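Long-range contacts in putative isomerase (Streptomyces coelicolor A3, PDB 2OQH), which probably catalyses the dehydration of D-glucarate to 5-dehydro-4-deoxy-D-glucarate, as a member of the mandelate racemase/muconate lactonizing enzyme family of the enolase superfamily: residues I59-M63 against A96-V100; V128-L133 against A322-Y328; M151-V156 against A184-L189; L243-V249 against A263-H268; L302-A307 against D333-L338. All coordinates share one frame; numbering follows the deposited sequence.

Contact 1 (I59-M63 against A96-V100); sequences IVRRM and AIAAV
The methyl of A96 is held between two side chains of the facing helix: I59 touches A96 CB through its CG2 at 3.6 Å, and V60 reaches the same A96 CB with its CG2 at 3.8 Å. V60 is forked across the contact. While CG2 serves A96, its CG1 lies 3.9 Å from V100 CG2, the two valines sliding past each other in opposite directions, one turn further along helix 96-100. Selenomethionine M63 completes the interface. Its side chain crosses that of I97 at about a right angle, with M63 SE 3.8 Å from I97 CG1; the bend at chi3 (-60°) then turns the terminal methyl toward the helix backbone, M63 CE lying 3.9 Å from A96 C. That methyl also comes to 4.1 Å from V100 CG2, linking the I97 and V100 ends of the patch. All six touching residues are buried and the contact is wholly apolar. In the next shell, V85, Y89 and L92 pack on I59, V36 of strand 31-40 lies against V60, and F78 backs both I97 and V100. With A96 as the small residue at the closest backbone approach, the segment axes pass 9.6 Å apart at a crossing angle of -60°. This joins helix 54-63 to the long helix 85-112 within the N-terminal capping domain of the enolase superfamily, where helices pack beside a three-stranded antiparallel sheet.

Contact 2 (V128-L133 against A322-Y328); sequences VPITAL and AIDSMYY
T131 and I323 form the tight part of this contact, around the carbonyl oxygen of I323. T131 OG1 donates to I323 O at 2.9 Å, approaching from above the carbonyl plane, and T131 N adds a weak bond to the same oxygen. The threonine hydroxyl can do this because it lies beside its own backbone N (chi1 -50°). In return I323 N donates to P129 O at 2.9 Å, giving the parallel pairing of I130 with I323. On the face carrying these two isoleucines, I130 CG2 packs 3.8 Å from S325 CB, and V128 CG1 meets I323 CD1 at 3.8 Å, with L310 and V313 of helix 303-315 covering V128. Towards L133 the strands part and side chains take over. The Y328 ring reaches across with its edge: T131 O lies in the ring plane, 3.4 Å from Y328 CE2, and Y328 OH accepts a hydrogen bond from L133 N at 3.0 Å, nearly straight (169°). A phenylalanine in place of Y328 would probably leave the L133 amide without this acceptor and the ring without its polar tether. Beyond it, on the partly exposed side, L133 CB only brushes M326 SE at 4.2 Å. The seam joins the first and last parallel strands of the (beta/alpha)7-beta barrel. Its chemistry implies a closure in which the backbone bonds gather at I323, reinforced there by the threonine hydroxyl, while the Y328 phenol takes over where the strands part.

Contact 3 (M151-V156 against A184-L189); sequences MAEHAV and AVREAL
A155, whose methyl faces the neighbouring helix, donates the shortest polar bond here, from A155 N to M151 O at 2.7 Å, a bond of the regular helix that carries this methyl toward its neighbour. Against it comes the fork of L189: with CG anti to the carbonyl carbon (chi1 -66°), L189 CD1 lies 3.9 Å from A155 CB, while L189 CD2 stands 4.0 Å from V156 CG2. V185 CG1 approaches A155 CB from the other helix at 4.0 Å. Helices 147-162 and 175-188 are successive outer helices of the (beta/alpha)7-beta barrel, separated in the chain by strand 166-170, and their segment axes come within 8.4 Å at a crossing angle of -44°. Alanines allow the approach: A152 CB rests 3.7 Å from the backbone oxygen A184 O and close to the methyls of A184 and A188. The latter is also met by V156 CG2, at 3.8 Å from A188 CB. V185 is backed by L194 of strand 193-197, which lies beneath. Where helix 175-188 gives way to loop at L189, the R186 side chain curls toward the C-terminal end of the helix and donates from NH1 to L189 O at 3.1 Å, in the carbonyl plane. The same NH1 also binds V192 O, and R186 NE binds L217 O.

Contact 4 (L243-V249 against A263-H268); sequences LCTNMCV and AVDVIH
SG of C244 stands anti to its backbone N (chi1 -179°), and H268 is turned to an unusual chi1 of -97°; together these torsions set C244 SG 3.3 Å from H268 CD2, the sulfur oblique to the ring. N246 lies alongside H268 and points the same way, N246 CB 3.4 Å from H268 CB, its amide plane turned 54° against the imidazole. Backbone bonds hold the strands in register: L243 O accepts from both D265 N and V266 N, the latter at 2.9 Å. Further along, T245 N donates to V266 O, and H268 N donates to T245 O at 3.0 Å. This is the parallel pairing of a right-handed beta-alpha-beta unit of the barrel, with helix 252-260 as the crossover, and H268 and N246 sit at the C-terminal strand ends, where active sites of the superfamily lie. H268 NE2 is weakly bonded to E223, and D224 binds both T245 OG1 and N246 N. At the other end D265 OD2 accepts L243 N at 2.9 Å with its anti lone pair, while its OD1 forms a salt bridge with K236. On the face towards the outer helices, T245 CG2 meets V264 CG1 at 3.7 Å, crossing at about a right angle. T245 OG1 accepts from M247 N and C248 N, forming an ST turn and an ST motif. A water donates to V249 O at 2.8 Å and also to H268 O.

Contact 5 (L302-A307 against D333-L338); sequences LGIATA and DIIEPL
D333 brings its carboxylate to the N terminus of helix 303-315, the last outer helix of the (beta/alpha)7-beta barrel, so that a residue from the later loop 333-338 serves the first amides of the helix. Among the polar interactions, D333 OD2 accepts G303 N at 2.7 Å with its syn lone pair. The other oxygen works at the same end through a water, which accepts from I304 N and donates to D333 OD1 at 2.8 Å. D333 OD1 also receives its neighbour's amide, I334 N, at 2.7 Å, and these bonds fix the rotation of the carboxylate; its negative charge is probably stabilised by the helix end. An alanine in place of D333 would probably leave G303 N without its acceptor and the water on I304 N without its carboxylate partner. The apolar contacts lie further along. Because G303 has no side chain, I335 CD1 can press onto the helix backbone, 3.4 Å from G303 C. I335 CG2 meets I304 CG1 at 3.5 Å, a tight pair, and I304 reaches on to I334 with its terminal methyl. L338 CD1 is equally close-set, 3.4 Å from T306 CG2; L353 backs I304 and V355 backs I335. Within the helix, T306 CG2 is anti to the backbone N; its hydroxyl therefore sits beside that N, and T306 OG1 donates to L302 O at 2.7 Å from above the carbonyl plane.

Overall arrangement
From the N terminus, contact 1 closes first, a short loop within the N-terminal domain that ends before the barrel begins. Contact 2 then opens with strand 127-134 and closes nearly two hundred residues later at strand 323-324, joining the ends of the barrel. Nested inside its loop lie contact 3, between two outer helices, and contact 4, between two inner strands; their centres are about 26 Å apart. Contact 5 crosses contact 2: its first segment precedes 322-328 and its second follows, and the two meet where Y327 OH bonds L338 N. Contact 5 also approaches contact 1, about 7 Å between nearest atoms, on the side where the two domains adjoin.

Contact 1 (I59-M63 against A96-V100)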
# COMPACT_ATOMS: atom_id res chain seq x y z
N ILE A 59 16.52 0.75 12.64
CA ILE A 59 15.50 1.12 13.62
C ILE A 59 14.94 -0.11 14.32
O ILE A 59 14.75 -0.11 15.53
CB ILE A 59 14.33 1.89 12.94
CG1 ILE A 59 14.86 3.16 12.28
CG2 ILE A 59 13.28 2.26 13.98
CD1 ILE A 59 13.81 3.90 11.47
N VAL A 60 14.69 -1.17 13.55
CA VAL A 60 14.15 -2.39 14.13
C VAL A 60 15.12 -2.99 15.15
O VAL A 60 14.71 -3.41 16.23
CB VAL A 60 13.88 -3.45 13.06
CG1 VAL A 60 13.25 -4.69 13.71
CG2 VAL A 60 12.95 -2.89 12.00
N ARG A 61 16.40 -3.02 14.81
CA ARG A 61 17.37 -3.58 15.74
C ARG A 61 17.48 -2.74 17.00
O ARG A 61 17.76 -3.27 18.07
CB ARG A 61 18.73 -3.73 15.06
CG ARG A 61 18.71 -4.81 13.97
CD ARG A 61 20.05 -4.93 13.29
NE ARG A 61 20.04 -5.94 12.23
CZ ARG A 61 20.47 -5.72 10.99
NH1 ARG A 61 20.96 -4.53 10.66
NH2 ARG A 61 20.42 -6.70 10.09
N ARG A 62 17.24 -1.43 16.90
CA ARG A 62 17.31 -0.59 18.08
C ARG A 62 16.08 -0.80 18.96
O ARG A 62 16.07 -0.41 20.13
CB ARG A 62 17.45 0.90 17.70
CG ARG A 62 18.86 1.30 17.23
CD ARG A 62 19.03 2.81 17.09
NE ARG A 62 20.43 3.19 16.81
CZ ARG A 62 20.87 4.44 16.68
NH1 ARG A 62 20.02 5.47 16.80
NH2 ARG A 62 22.15 4.68 16.44
N MSE A 63 15.04 -1.43 18.41
CA MSE A 63 13.81 -1.69 19.16
C MSE A 63 13.77 -3.14 19.67
O MSE A 63 13.05 -3.44 20.63
CB MSE A 63 12.56 -1.44 18.29
CG MSE A 63 12.34 0.01 17.85
SE MSE A 63 10.56 0.28 17.03
CE MSE A 63 10.73 -0.97 15.55
N ALA A 96 9.29 0.63 10.18
CA ALA A 96 10.06 -0.30 11.01
C ALA A 96 9.09 -0.94 12.00
O ALA A 96 9.06 -2.17 12.16
CB ALA A 96 11.16 0.44 11.75
N ILE A 97 8.29 -0.10 12.65
CA ILE A 97 7.30 -0.56 13.60
C ILE A 97 6.32 -1.53 12.94
O ILE A 97 6.00 -2.58 13.50
CB ILE A 97 6.53 0.64 14.20
CG1 ILE A 97 7.47 1.44 15.11
CG2 ILE A 97 5.28 0.17 14.94
CD1 ILE A 97 6.88 2.72 15.68
N ALA A 98 5.85 -1.19 11.74
CA ALA A 98 4.91 -2.04 11.02
C ALA A 98 5.43 -3.46 10.79
O ALA A 98 4.69 -4.43 10.93
CB ALA A 98 4.54 -1.39 9.68
N ALA A 99 6.71 -3.58 10.44
CA ALA A 99 7.33 -4.89 10.20
C ALA A 99 7.19 -5.77 11.44
O ALA A 99 6.82 -6.94 11.35
CB ALA A 99 8.80 -4.71 9.85
N VAL A 100 7.49 -5.20 12.60
CA VAL A 100 7.39 -5.91 13.87
C VAL A 100 5.93 -6.20 14.18
O VAL A 100 5.59 -7.27 14.70
CB VAL A 100 8.01 -5.09 15.02
CG1 VAL A 100 7.85 -5.82 16.35
CG2 VAL A 100 9.48 -4.81 14.73

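Contact 2 (V128-L133 against A322-Y328)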
# COMPACT_ATOMS: atom_id res chain seq x y z
N VAL A 128 -9.42 -10.04 -3.86
CA VAL A 128 -9.04 -8.63 -3.80
C VAL A 128 -8.54 -8.08 -5.13
O VAL A 128 -7.41 -8.34 -5.53
CB VAL A 128 -7.92 -8.41 -2.78
CG1 VAL A 128 -7.53 -6.94 -2.74
CG2 VAL A 128 -8.37 -8.89 -1.41
N PRO A 129 -9.38 -7.29 -5.82
CA PRO A 129 -9.01 -6.69 -7.10
C PRO A 129 -7.83 -5.72 -6.96
O PRO A 129 -7.70 -5.02 -5.94
CB PRO A 129 -10.28 -5.96 -7.52
CG PRO A 129 -11.37 -6.71 -6.82
CD PRO A 129 -10.77 -6.95 -5.47
N ILE A 130 -6.96 -5.67 -7.96
CA ILE A 130 -5.83 -4.75 -7.91
C ILE A 130 -5.84 -3.82 -9.12
O ILE A 130 -6.58 -4.03 -10.07
CB ILE A 130 -4.47 -5.49 -7.83
CG1 ILE A 130 -4.24 -6.34 -9.08
CG2 ILE A 130 -4.45 -6.35 -6.58
CD1 ILE A 130 -2.86 -6.93 -9.15
N THR A 131 -5.00 -2.79 -9.05
CA THR A 131 -4.92 -1.76 -10.09
C THR A 131 -3.67 -1.85 -10.95
O THR A 131 -2.59 -2.21 -10.48
CB THR A 131 -4.94 -0.37 -9.44
OG1 THR A 131 -6.04 -0.31 -8.52
CG2 THR A 131 -5.08 0.72 -10.49
N ALA A 132 -3.82 -1.48 -12.22
CA ALA A 132 -2.71 -1.48 -13.16
C ALA A 132 -2.14 -0.07 -13.26
O ALA A 132 -2.88 0.87 -13.54
CB ALA A 132 -3.19 -1.94 -14.54
N LEU A 133 -0.84 0.08 -13.04
CA LEU A 133 -0.22 1.40 -13.13
C LEU A 133 0.43 1.63 -14.48
O LEU A 133 1.18 0.79 -14.96
CB LEU A 133 0.85 1.57 -12.05
CG LEU A 133 1.72 2.84 -12.19
CD1 LEU A 133 0.89 4.09 -11.87
CD2 LEU A 133 2.92 2.76 -11.26
N ALA A 322 -10.58 -1.58 -6.03
CA ALA A 322 -9.42 -2.31 -6.53
C ALA A 322 -8.24 -1.58 -5.90
O ALA A 322 -8.04 -0.40 -6.18
CB ALA A 322 -9.35 -2.23 -8.05
N ILE A 323 -7.48 -2.26 -5.06
CA ILE A 323 -6.35 -1.62 -4.38
C ILE A 323 -5.15 -1.42 -5.29
O ILE A 323 -5.06 -2.01 -6.36
CB ILE A 323 -5.86 -2.46 -3.18
CG1 ILE A 323 -5.24 -3.77 -3.67
CG2 ILE A 323 -7.02 -2.73 -2.22
CD1 ILE A 323 -4.55 -4.59 -2.58
N ASP A 324 -4.23 -0.56 -4.85
CA ASP A 324 -2.99 -0.31 -5.57
C ASP A 324 -2.07 -1.44 -5.15
O ASP A 324 -2.00 -1.77 -3.96
CB ASP A 324 -2.36 1.02 -5.17
CG ASP A 324 -2.95 2.21 -5.91
OD1 ASP A 324 -3.74 1.99 -6.85
OD2 ASP A 324 -2.61 3.36 -5.56
N SER A 325 -1.39 -2.06 -6.10
CA SER A 325 -0.50 -3.15 -5.75
C SER A 325 0.50 -3.39 -6.85
O SER A 325 0.12 -3.62 -7.99
CB SER A 325 -1.29 -4.44 -5.50
OG SER A 325 -0.41 -5.54 -5.31
N MSE A 326 1.77 -3.32 -6.50
CA MSE A 326 2.81 -3.56 -7.49
C MSE A 326 3.24 -5.01 -7.40
O MSE A 326 4.31 -5.38 -7.87
CB MSE A 326 4.01 -2.63 -7.26
CG MSE A 326 3.78 -1.18 -7.67
SE MSE A 326 2.49 -0.98 -9.14
CE MSE A 326 1.04 -0.23 -8.10
N TYR A 327 2.38 -5.84 -6.79
CA TYR A 327 2.67 -7.26 -6.63
C TYR A 327 2.76 -8.01 -7.96
O TYR A 327 3.38 -9.07 -8.03
CB TYR A 327 1.63 -7.93 -5.74
CG TYR A 327 1.95 -9.39 -5.43
CD1 TYR A 327 3.06 -9.73 -4.66
CD2 TYR A 327 1.18 -10.42 -5.96
CE1 TYR A 327 3.40 -11.07 -4.42
CE2 TYR A 327 1.51 -11.78 -5.72
CZ TYR A 327 2.62 -12.09 -4.95
OH TYR A 327 2.98 -13.40 -4.72
N TYR A 328 2.12 -7.49 -9.01
CA TYR A 328 2.19 -8.19 -10.28
C TYR A 328 3.55 -8.06 -10.94
O TYR A 328 3.81 -8.65 -11.98
CB TYR A 328 1.08 -7.71 -11.24
CG TYR A 328 1.11 -6.23 -11.60
CD1 TYR A 328 2.04 -5.72 -12.50
CD2 TYR A 328 0.17 -5.36 -11.05
CE1 TYR A 328 2.04 -4.36 -12.85
CE2 TYR A 328 0.15 -4.00 -11.39
CZ TYR A 328 1.08 -3.51 -12.29
OH TYR A 328 1.04 -2.17 -12.63

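Contact 3 (M151-V156 against A184-L189)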
# COMPACT_ATOMS: atom_id res chain seq x y z
N MSE A 151 -0.12 5.69 -25.03
CA MSE A 151 -0.52 5.28 -23.69
C MSE A 151 -1.86 4.54 -23.72
O MSE A 151 -2.02 3.54 -23.03
CB MSE A 151 -0.61 6.50 -22.77
CG MSE A 151 0.71 7.24 -22.56
SE MSE A 151 2.01 6.24 -21.51
CE MSE A 151 1.27 6.59 -19.75
N ALA A 152 -2.80 5.04 -24.52
CA ALA A 152 -4.12 4.42 -24.62
C ALA A 152 -4.00 2.98 -25.13
O ALA A 152 -4.67 2.08 -24.64
CB ALA A 152 -5.00 5.24 -25.55
N GLU A 153 -3.15 2.78 -26.14
CA GLU A 153 -2.93 1.44 -26.69
C GLU A 153 -2.34 0.54 -25.61
O GLU A 153 -2.78 -0.59 -25.43
CB GLU A 153 -1.97 1.51 -27.88
CG GLU A 153 -2.65 1.78 -29.21
CD GLU A 153 -1.66 2.11 -30.30
OE1 GLU A 153 -0.64 1.38 -30.44
OE2 GLU A 153 -1.89 3.10 -31.02
N HIS A 154 -1.34 1.05 -24.90
CA HIS A 154 -0.71 0.28 -23.84
C HIS A 154 -1.72 -0.04 -22.75
O HIS A 154 -1.74 -1.15 -22.21
CB HIS A 154 0.45 1.06 -23.22
CG HIS A 154 1.16 0.30 -22.15
ND1 HIS A 154 1.87 -0.85 -22.40
CD2 HIS A 154 1.25 0.51 -20.81
CE1 HIS A 154 2.38 -1.32 -21.27
NE2 HIS A 154 2.01 -0.51 -20.29
N ALA A 155 -2.56 0.94 -22.42
CA ALA A 155 -3.58 0.76 -21.39
C ALA A 155 -4.51 -0.38 -21.79
O ALA A 155 -4.77 -1.29 -21.00
CB ALA A 155 -4.38 2.06 -21.22
N VAL A 156 -4.99 -0.34 -23.02
CA VAL A 156 -5.89 -1.39 -23.50
C VAL A 156 -5.23 -2.77 -23.42
O VAL A 156 -5.90 -3.75 -23.08
CB VAL A 156 -6.33 -1.12 -24.95
CG1 VAL A 156 -7.15 -2.28 -25.48
CG2 VAL A 156 -7.16 0.17 -25.00
N ALA A 184 -7.41 10.20 -23.82
CA ALA A 184 -7.17 9.11 -24.76
C ALA A 184 -7.48 7.76 -24.11
O ALA A 184 -8.18 6.93 -24.69
CB ALA A 184 -5.73 9.13 -25.23
N VAL A 185 -6.97 7.56 -22.90
CA VAL A 185 -7.22 6.32 -22.20
C VAL A 185 -8.71 6.10 -21.98
O VAL A 185 -9.22 5.01 -22.23
CB VAL A 185 -6.48 6.27 -20.85
CG1 VAL A 185 -6.85 5.00 -20.08
CG2 VAL A 185 -4.99 6.31 -21.09
N ARG A 186 -9.41 7.13 -21.51
CA ARG A 186 -10.84 7.03 -21.26
C ARG A 186 -11.62 6.72 -22.54
O ARG A 186 -12.55 5.92 -22.53
CB ARG A 186 -11.38 8.33 -20.65
CG ARG A 186 -12.91 8.39 -20.58
CD ARG A 186 -13.47 7.22 -19.77
NE ARG A 186 -13.34 7.44 -18.33
CZ ARG A 186 -13.32 6.46 -17.43
NH1 ARG A 186 -13.42 5.19 -17.82
NH2 ARG A 186 -13.23 6.75 -16.14
N GLU A 187 -11.25 7.37 -23.64
CA GLU A 187 -11.94 7.15 -24.90
C GLU A 187 -11.75 5.69 -25.34
O GLU A 187 -12.66 5.08 -25.89
CB GLU A 187 -11.41 8.09 -25.99
CG GLU A 187 -12.39 8.31 -27.15
CD GLU A 187 -11.82 9.21 -28.24
OE1 GLU A 187 -11.03 8.70 -29.07
OE2 GLU A 187 -12.15 10.42 -28.26
N ALA A 188 -10.57 5.14 -25.05
CA ALA A 188 -10.26 3.75 -25.41
C ALA A 188 -10.78 2.71 -24.43
O ALA A 188 -10.94 1.55 -24.79
CB ALA A 188 -8.75 3.59 -25.57
N LEU A 189 -11.04 3.13 -23.19
CA LEU A 189 -11.55 2.25 -22.14
C LEU A 189 -12.69 2.96 -21.42
O LEU A 189 -12.53 3.48 -20.31
CB LEU A 189 -10.43 1.91 -21.15
CG LEU A 189 -9.27 1.09 -21.72
CD1 LEU A 189 -8.12 1.01 -20.73
CD2 LEU A 189 -9.77 -0.29 -22.06

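Contact 4 (L243-V249 against A263-H268)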
# COMPACT_ATOMS: atom_id res chain seq x y z
N LEU A 243 -11.48 13.36 -4.39
CA LEU A 243 -10.07 13.63 -4.11
C LEU A 243 -9.50 12.59 -3.14
O LEU A 243 -10.07 12.33 -2.08
CB LEU A 243 -9.93 15.04 -3.53
CG LEU A 243 -8.59 15.75 -3.68
CD1 LEU A 243 -8.29 16.00 -5.16
CD2 LEU A 243 -8.63 17.06 -2.90
N CYS A 244 -8.36 12.01 -3.50
CA CYS A 244 -7.73 10.99 -2.68
C CYS A 244 -6.32 11.39 -2.26
O CYS A 244 -5.67 12.21 -2.91
CB CYS A 244 -7.70 9.67 -3.48
SG CYS A 244 -6.97 8.26 -2.63
N THR A 245 -5.85 10.81 -1.16
CA THR A 245 -4.51 11.12 -0.66
C THR A 245 -3.85 9.99 0.13
O THR A 245 -4.52 9.15 0.73
CB THR A 245 -4.52 12.35 0.29
OG1 THR A 245 -3.18 12.81 0.48
CG2 THR A 245 -5.08 11.96 1.66
N ASN A 246 -2.53 10.00 0.11
CA ASN A 246 -1.72 9.07 0.89
C ASN A 246 -0.45 9.86 1.16
O ASN A 246 0.60 9.30 1.43
CB ASN A 246 -1.43 7.75 0.14
CG ASN A 246 -0.58 7.94 -1.10
OD1 ASN A 246 0.55 8.42 -1.05
ND2 ASN A 246 -1.13 7.54 -2.24
N MSE A 247 -0.60 11.19 1.09
CA MSE A 247 0.50 12.12 1.33
C MSE A 247 0.18 13.28 2.29
O MSE A 247 1.06 13.70 3.03
CB MSE A 247 0.99 12.72 0.01
CG MSE A 247 1.73 11.73 -0.89
SE MSE A 247 2.30 12.53 -2.57
CE MSE A 247 3.74 13.63 -1.90
N CYS A 248 -1.05 13.79 2.29
CA CYS A 248 -1.36 14.90 3.19
C CYS A 248 -2.04 14.44 4.49
O CYS A 248 -2.19 15.22 5.43
CB CYS A 248 -2.20 15.98 2.49
SG CYS A 248 -3.94 15.61 2.23
N VAL A 249 -2.45 13.17 4.53
CA VAL A 249 -3.05 12.56 5.71
C VAL A 249 -2.39 11.18 5.80
O VAL A 249 -2.86 10.23 5.18
CB VAL A 249 -4.57 12.36 5.57
CG1 VAL A 249 -5.10 11.57 6.77
CG2 VAL A 249 -5.28 13.71 5.48
N ALA A 263 -10.51 18.54 3.34
CA ALA A 263 -9.44 18.35 2.38
C ALA A 263 -9.50 17.12 1.47
O ALA A 263 -8.92 17.15 0.39
CB ALA A 263 -8.10 18.36 3.11
N VAL A 264 -10.18 16.06 1.89
CA VAL A 264 -10.22 14.84 1.08
C VAL A 264 -11.54 14.08 1.10
O VAL A 264 -12.35 14.23 2.02
CB VAL A 264 -9.10 13.87 1.51
CG1 VAL A 264 -7.73 14.56 1.46
CG2 VAL A 264 -9.38 13.36 2.92
N ASP A 265 -11.74 13.24 0.08
CA ASP A 265 -12.96 12.43 -0.04
C ASP A 265 -12.63 10.95 0.11
O ASP A 265 -13.49 10.14 0.45
CB ASP A 265 -13.61 12.64 -1.41
CG ASP A 265 -13.95 14.09 -1.67
OD1 ASP A 265 -14.79 14.64 -0.93
OD2 ASP A 265 -13.38 14.68 -2.62
N VAL A 266 -11.38 10.60 -0.17
CA VAL A 266 -10.92 9.22 -0.09
C VAL A 266 -9.52 9.17 0.50
O VAL A 266 -8.66 9.96 0.12
CB VAL A 266 -10.87 8.58 -1.51
CG1 VAL A 266 -10.41 7.13 -1.41
CG2 VAL A 266 -12.24 8.67 -2.17
N ILE A 267 -9.31 8.26 1.44
CA ILE A 267 -7.99 8.12 2.05
C ILE A 267 -7.38 6.76 1.75
O ILE A 267 -8.08 5.75 1.75
CB ILE A 267 -8.04 8.30 3.58
CG1 ILE A 267 -8.53 9.71 3.93
CG2 ILE A 267 -6.65 8.08 4.17
CD1 ILE A 267 -8.61 9.98 5.42
N HIS A 268 -6.08 6.74 1.50
CA HIS A 268 -5.36 5.50 1.23
C HIS A 268 -4.77 4.93 2.51
O HIS A 268 -4.00 5.61 3.19
CB HIS A 268 -4.20 5.75 0.25
CG HIS A 268 -4.51 5.44 -1.18
ND1 HIS A 268 -4.90 4.19 -1.60
CD2 HIS A 268 -4.46 6.21 -2.29
CE1 HIS A 268 -5.08 4.20 -2.91
NE2 HIS A 268 -4.82 5.41 -3.35
O HOH W 1 -2.24 7.71 4.04

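Contact 5 (L302-A307 against D333-L338)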
# COMPACT_ATOMS: atom_id res chain seq x y z
N LEU A 302 6.03 -7.05 -1.22
CA LEU A 302 6.22 -8.34 -1.89
C LEU A 302 5.24 -9.31 -1.23
O LEU A 302 4.23 -8.88 -0.67
CB LEU A 302 7.67 -8.82 -1.74
CG LEU A 302 8.73 -7.96 -2.44
CD1 LEU A 302 10.12 -8.49 -2.11
CD2 LEU A 302 8.50 -7.94 -3.95
N GLY A 303 5.53 -10.60 -1.28
CA GLY A 303 4.63 -11.60 -0.72
C GLY A 303 4.16 -11.48 0.72
O GLY A 303 2.96 -11.53 1.00
N ILE A 304 5.10 -11.37 1.65
CA ILE A 304 4.72 -11.27 3.06
C ILE A 304 3.89 -10.02 3.32
O ILE A 304 2.80 -10.09 3.89
CB ILE A 304 5.97 -11.27 3.96
CG1 ILE A 304 6.76 -12.57 3.76
CG2 ILE A 304 5.57 -11.13 5.43
CD1 ILE A 304 8.08 -12.62 4.51
N ALA A 305 4.39 -8.87 2.87
CA ALA A 305 3.68 -7.60 3.06
C ALA A 305 2.30 -7.63 2.40
O ALA A 305 1.31 -7.23 3.02
CB ALA A 305 4.51 -6.46 2.49
N THR A 306 2.24 -8.10 1.16
CA THR A 306 0.98 -8.18 0.45
C THR A 306 -0.00 -9.08 1.19
O THR A 306 -1.20 -8.81 1.24
CB THR A 306 1.17 -8.73 -0.98
OG1 THR A 306 1.98 -7.83 -1.74
CG2 THR A 306 -0.18 -8.89 -1.67
N ALA A 307 0.51 -10.15 1.78
CA ALA A 307 -0.32 -11.09 2.54
C ALA A 307 -1.00 -10.37 3.71
O ALA A 307 -2.18 -10.58 3.99
CB ALA A 307 0.54 -12.25 3.05
N ASP A 333 10.60 -14.66 -4.76
CA ASP A 333 10.30 -14.10 -3.44
C ASP A 333 10.73 -15.11 -2.38
O ASP A 333 10.99 -16.28 -2.71
CB ASP A 333 8.79 -13.84 -3.31
CG ASP A 333 8.46 -12.74 -2.31
OD1 ASP A 333 9.28 -12.51 -1.38
OD2 ASP A 333 7.38 -12.13 -2.44
N ILE A 334 10.79 -14.70 -1.12
CA ILE A 334 11.19 -15.63 -0.08
C ILE A 334 10.02 -16.47 0.43
O ILE A 334 10.16 -17.19 1.40
CB ILE A 334 11.89 -14.92 1.08
CG1 ILE A 334 10.98 -13.86 1.71
CG2 ILE A 334 13.16 -14.26 0.58
CD1 ILE A 334 11.66 -13.11 2.82
N ILE A 335 8.88 -16.37 -0.24
CA ILE A 335 7.73 -17.18 0.15
C ILE A 335 7.09 -17.70 -1.13
O ILE A 335 7.50 -17.34 -2.23
CB ILE A 335 6.66 -16.39 0.96
CG1 ILE A 335 5.86 -15.47 0.03
CG2 ILE A 335 7.34 -15.56 2.04
CD1 ILE A 335 4.60 -14.90 0.68
N GLU A 336 6.09 -18.56 -0.97
CA GLU A 336 5.40 -19.11 -2.12
C GLU A 336 4.53 -18.02 -2.75
O GLU A 336 3.88 -17.25 -2.04
CB GLU A 336 4.54 -20.30 -1.68
CG GLU A 336 5.36 -21.51 -1.28
CD GLU A 336 5.86 -22.28 -2.49
OE1 GLU A 336 5.03 -22.98 -3.13
OE2 GLU A 336 7.07 -22.18 -2.81
N PRO A 337 4.50 -17.95 -4.09
CA PRO A 337 3.68 -16.93 -4.76
C PRO A 337 2.21 -16.91 -4.32
O PRO A 337 1.59 -17.96 -4.09
CB PRO A 337 3.82 -17.30 -6.24
CG PRO A 337 5.19 -17.93 -6.31
CD PRO A 337 5.20 -18.80 -5.07
N LEU A 338 1.66 -15.71 -4.21
CA LEU A 338 0.27 -15.54 -3.83
C LEU A 338 -0.55 -15.78 -5.09
O LEU A 338 -0.05 -15.63 -6.20
CB LEU A 338 0.02 -14.13 -3.31
CG LEU A 338 0.84 -13.72 -2.09
CD1 LEU A 338 0.59 -12.24 -1.79
CD2 LEU A 338 0.47 -14.58 -0.89
O HOH W 2 8.11 -11.42 0.90